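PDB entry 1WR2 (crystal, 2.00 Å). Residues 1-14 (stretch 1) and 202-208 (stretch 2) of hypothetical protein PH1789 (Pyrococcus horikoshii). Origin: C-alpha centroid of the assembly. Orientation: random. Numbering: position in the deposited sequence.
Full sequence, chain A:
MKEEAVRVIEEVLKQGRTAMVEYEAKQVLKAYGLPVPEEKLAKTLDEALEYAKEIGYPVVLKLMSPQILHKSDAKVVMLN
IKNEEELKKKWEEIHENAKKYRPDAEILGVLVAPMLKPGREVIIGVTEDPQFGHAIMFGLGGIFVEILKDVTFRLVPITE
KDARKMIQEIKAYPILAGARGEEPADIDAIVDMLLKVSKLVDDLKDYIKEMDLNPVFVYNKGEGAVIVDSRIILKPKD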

# COMPACT_ATOMS: atom_id res chain seq x y z
N MET A 1 14.76 13.42 7.33
CA MET A 1 14.56 12.19 6.52
C MET A 1 14.88 10.94 7.33
O MET A 1 16.05 10.66 7.61
N LYS A 2 13.85 10.19 7.73
CA LYS A 2 14.06 8.97 8.50
C LYS A 2 15.07 8.10 7.74
O LYS A 2 14.83 7.71 6.60
N GLU A 3 16.19 7.81 8.39
CA GLU A 3 17.25 7.03 7.77
C GLU A 3 16.81 5.69 7.17
O GLU A 3 17.20 5.35 6.06
N GLU A 4 16.00 4.94 7.91
CA GLU A 4 15.53 3.64 7.42
C GLU A 4 14.88 3.75 6.04
O GLU A 4 15.08 2.89 5.19
N ALA A 5 14.12 4.81 5.83
CA ALA A 5 13.44 5.03 4.56
C ALA A 5 14.46 5.29 3.46
O ALA A 5 14.39 4.70 2.39
N VAL A 6 15.40 6.19 3.74
CA VAL A 6 16.44 6.54 2.77
C VAL A 6 17.29 5.32 2.45
O VAL A 6 17.82 5.18 1.35
N ARG A 7 17.41 4.42 3.42
CA ARG A 7 18.20 3.21 3.26
C ARG A 7 17.54 2.27 2.26
O ARG A 7 18.16 1.85 1.28
N VAL A 8 16.27 1.96 2.50
CA VAL A 8 15.53 1.08 1.61
C VAL A 8 15.47 1.69 0.22
O VAL A 8 15.63 1.00 -0.78
N ILE A 9 15.24 3.00 0.15
CA ILE A 9 15.18 3.70 -1.13
C ILE A 9 16.51 3.60 -1.88
O ILE A 9 16.55 3.18 -3.04
N GLU A 10 17.60 3.99 -1.22
CA GLU A 10 18.92 3.93 -1.83
C GLU A 10 19.20 2.53 -2.38
O GLU A 10 19.64 2.37 -3.52
N GLU A 11 18.95 1.53 -1.54
CA GLU A 11 19.18 0.13 -1.90
C GLU A 11 18.52 -0.22 -3.23
O GLU A 11 19.13 -0.86 -4.09
N VAL A 12 17.27 0.21 -3.40
CA VAL A 12 16.53 -0.06 -4.62
C VAL A 12 17.17 0.65 -5.81
O VAL A 12 17.36 0.05 -6.88
N LEU A 13 17.49 1.93 -5.63
CA LEU A 13 18.10 2.71 -6.69
C LEU A 13 19.45 2.10 -7.09
O LEU A 13 19.81 2.09 -8.26
N LYS A 14 20.17 1.58 -6.09
CA LYS A 14 21.47 0.96 -6.31
C LYS A 14 21.33 -0.20 -7.30
O LYS A 14 22.28 -0.55 -8.00
N ASP A 202 7.38 15.07 1.94
CA ASP A 202 8.13 16.31 2.06
C ASP A 202 9.61 15.97 2.33
O ASP A 202 10.51 16.50 1.69
N ASP A 203 9.84 15.05 3.26
CA ASP A 203 11.19 14.63 3.60
C ASP A 203 11.93 14.02 2.41
O ASP A 203 13.09 14.34 2.16
N LEU A 204 11.22 13.16 1.69
CA LEU A 204 11.80 12.45 0.56
C LEU A 204 11.43 13.02 -0.81
O LEU A 204 11.48 12.29 -1.80
N LYS A 205 11.08 14.30 -0.87
CA LYS A 205 10.69 14.88 -2.15
C LYS A 205 11.68 14.72 -3.30
O LYS A 205 11.28 14.70 -4.47
N ASP A 206 12.97 14.59 -3.00
CA ASP A 206 13.95 14.41 -4.06
C ASP A 206 14.07 12.94 -4.48
O ASP A 206 14.65 12.62 -5.52
N TYR A 207 13.49 12.06 -3.67
CA TYR A 207 13.54 10.63 -3.93
C TYR A 207 12.31 10.08 -4.65
O TYR A 207 12.42 9.39 -5.67
N ILE A 208 11.14 10.40 -4.11
CA ILE A 208 9.86 9.91 -4.63
C ILE A 208 9.20 10.73 -5.74
O ILE A 208 9.02 11.94 -5.62

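The N-terminal helix of stretch 1 packs against the end of a helix and the turn that follows it in stretch 2. The contact buries 445 Å² in total, summed over both sides. No hydrogen bond crosses between the stretches. The contact is mostly apolar, with one salt bridge and one sulfur-aromatic contact.

Met1 comes closest to stretch 2 at the backbone, with its CA 5.1 Å from the CA of Asp203. Its amino group forms a salt bridge with Asp203, N to OD2 3.5 Å. Asp203 points toward stretch 1 with chi1 m, which brings its carboxylate to the chain terminus; both of its carboxylate oxygens are also hydrogen-bonded elsewhere in the structure. The Met1 side chain leaves sideways, with chi1 m and chi2 t. Its CG lies 3.1 Å from the backbone O of Asp203, a tight approach. Its SD then reaches the edge of the Tyr207 ring, 3.7 Å from CE2 and 5.1 Å from the ring centroid.

Lys2 is the N-cap residue. Its side chain starts sideways and its end leads away from stretch 2. Glu3 and Glu4 are out of reach of stretch 2.

Ala5 is buried and points toward stretch 2. Its CB lies 4.2 Å from Leu204 CD1. Val6, chi1 t, points sideways and touches two partners. Its CG2 is 4.0 Å from Leu204 CD2, and its CG1 is 3.5 Å from Tyr207 OH.

Arg7 and Val8 make no contact with stretch 2. Arg7 instead pairs within its own helix, with a salt bridge from NH2 to Glu11 OE2 at 3.3 Å that includes a weak hydrogen bond.

Ile9 lies one helical turn beyond Ala5 and also points toward stretch 2. It adopts chi1 m and chi2 t. Its CD1 touches Leu204 CD1 at 3.8 Å, and its CG2 touches Tyr207 CD1 at 3.8 Å. It therefore touches both Leu204 and Tyr207. Leu204 has chi1 m and chi2 t; its CB leaves sideways, but the end of the side chain comes nearer to the helix. Tyr207, chi1 m, points toward stretch 1 and has the largest covered area of any residue here, 101 Å².

Glu10 starts sideways, with chi1 and chi2 both m, and its end comes nearer. Its OE2 lies at the edge of the Tyr207 ring, 3.2 Å from CE1. Leu13, chi1 m and chi2 t, points toward stretch 2 and closes the contact, with CD1 4.5 Å from Tyr207 CD1.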

# COMPACT_ATOMS: atom_id res chain seq x y z
CB MET A 1 15.46 12.22 5.28
CG MET A 1 15.12 13.33 4.29
SD MET A 1 16.17 13.32 2.80
CE MET A 1 16.60 15.06 2.67
CB LYS A 2 12.75 8.21 8.69
CG LYS A 2 12.91 6.85 9.34
CD LYS A 2 13.41 6.97 10.77
CE LYS A 2 13.89 5.62 11.29
NZ LYS A 2 12.84 4.57 11.18
CB GLU A 3 18.39 6.79 8.77
CG GLU A 3 19.62 6.16 8.14
CD GLU A 3 20.05 6.86 6.86
OE1 GLU A 3 20.27 8.09 6.89
OE2 GLU A 3 20.17 6.17 5.82
CB GLU A 4 14.55 3.02 8.42
CG GLU A 4 13.96 1.68 7.99
CD GLU A 4 15.00 0.66 7.55
OE1 GLU A 4 16.08 0.58 8.19
OE2 GLU A 4 14.74 -0.07 6.57
CB ALA A 5 12.46 6.20 4.67
CB VAL A 6 17.36 7.66 3.32
CG1 VAL A 6 18.49 7.94 2.33
CG2 VAL A 6 16.56 8.93 3.57
CB ARG A 7 18.33 2.50 4.61
CG ARG A 7 19.55 1.58 4.73
CD ARG A 7 19.21 0.35 5.54
NE ARG A 7 18.44 -0.60 4.75
CZ ARG A 7 17.73 -1.60 5.25
NH1 ARG A 7 17.68 -1.79 6.56
NH2 ARG A 7 17.08 -2.43 4.44
CB VAL A 8 14.09 0.84 2.14
CG1 VAL A 8 13.39 -0.21 1.29
CG2 VAL A 8 14.15 0.39 3.59
CB ILE A 9 14.81 5.18 -0.94
CG1 ILE A 9 13.34 5.30 -0.50
CG2 ILE A 9 15.03 5.95 -2.23
CD1 ILE A 9 12.89 6.71 -0.20
CB GLU A 10 20.00 4.31 -0.82
CG GLU A 10 20.14 5.80 -0.53
CD GLU A 10 20.42 6.61 -1.79
OE1 GLU A 10 21.13 6.11 -2.69
OE2 GLU A 10 19.95 7.77 -1.87
CB GLU A 11 18.64 -0.77 -0.79
CG GLU A 11 18.95 -2.25 -0.96
CD GLU A 11 18.63 -3.07 0.29
OE1 GLU A 11 18.81 -4.30 0.26
OE2 GLU A 11 18.18 -2.47 1.29
CB VAL A 12 15.06 0.41 -4.49
CG1 VAL A 12 14.33 0.24 -5.80
CG2 VAL A 12 14.37 -0.40 -3.39
CB LEU A 13 18.29 4.16 -6.24
CG LEU A 13 16.99 4.95 -6.00
CD1 LEU A 13 17.29 6.24 -5.24
CD2 LEU A 13 16.32 5.25 -7.34
CB LYS A 14 22.05 0.44 -4.99
CG LYS A 14 23.41 -0.21 -5.14
CD LYS A 14 24.00 -0.64 -3.81
CE LYS A 14 25.38 -1.26 -3.99
NZ LYS A 14 26.01 -1.69 -2.70
CB ASP A 202 7.53 17.16 3.18
CG ASP A 202 8.05 18.59 3.20
OD1 ASP A 202 8.25 19.18 2.12
OD2 ASP A 202 8.26 19.14 4.30
CB ASP A 203 11.15 13.57 4.70
CG ASP A 203 11.06 14.17 6.07
OD1 ASP A 203 10.78 15.38 6.17
OD2 ASP A 203 11.26 13.42 7.04
CB LEU A 204 11.38 10.99 0.62
CG LEU A 204 11.51 10.31 1.99
CD1 LEU A 204 10.78 8.97 1.96
CD2 LEU A 204 12.97 10.12 2.35
CB LYS A 205 10.31 16.36 -1.99
CG LYS A 205 11.36 17.26 -1.38
CD LYS A 205 10.87 18.70 -1.42
CE LYS A 205 11.72 19.61 -0.54
NZ LYS A 205 11.56 19.29 0.91
CB ASP A 206 15.32 14.93 -3.63
CG ASP A 206 15.37 16.45 -3.59
OD1 ASP A 206 15.05 17.08 -4.62
OD2 ASP A 206 15.75 17.00 -2.54
CB TYR A 207 13.69 9.85 -2.62
CG TYR A 207 15.01 10.05 -1.93
CD1 TYR A 207 16.20 9.56 -2.48
CD2 TYR A 207 15.08 10.73 -0.71
CE1 TYR A 207 17.42 9.73 -1.83
CE2 TYR A 207 16.30 10.92 -0.06
CZ TYR A 207 17.46 10.41 -0.63
OH TYR A 207 18.66 10.60 0.02
CB ILE A 208 8.86 9.75 -3.47
CG1 ILE A 208 9.47 8.85 -2.40
CG2 ILE A 208 7.53 9.17 -3.98
CD1 ILE A 208 8.76 8.92 -1.07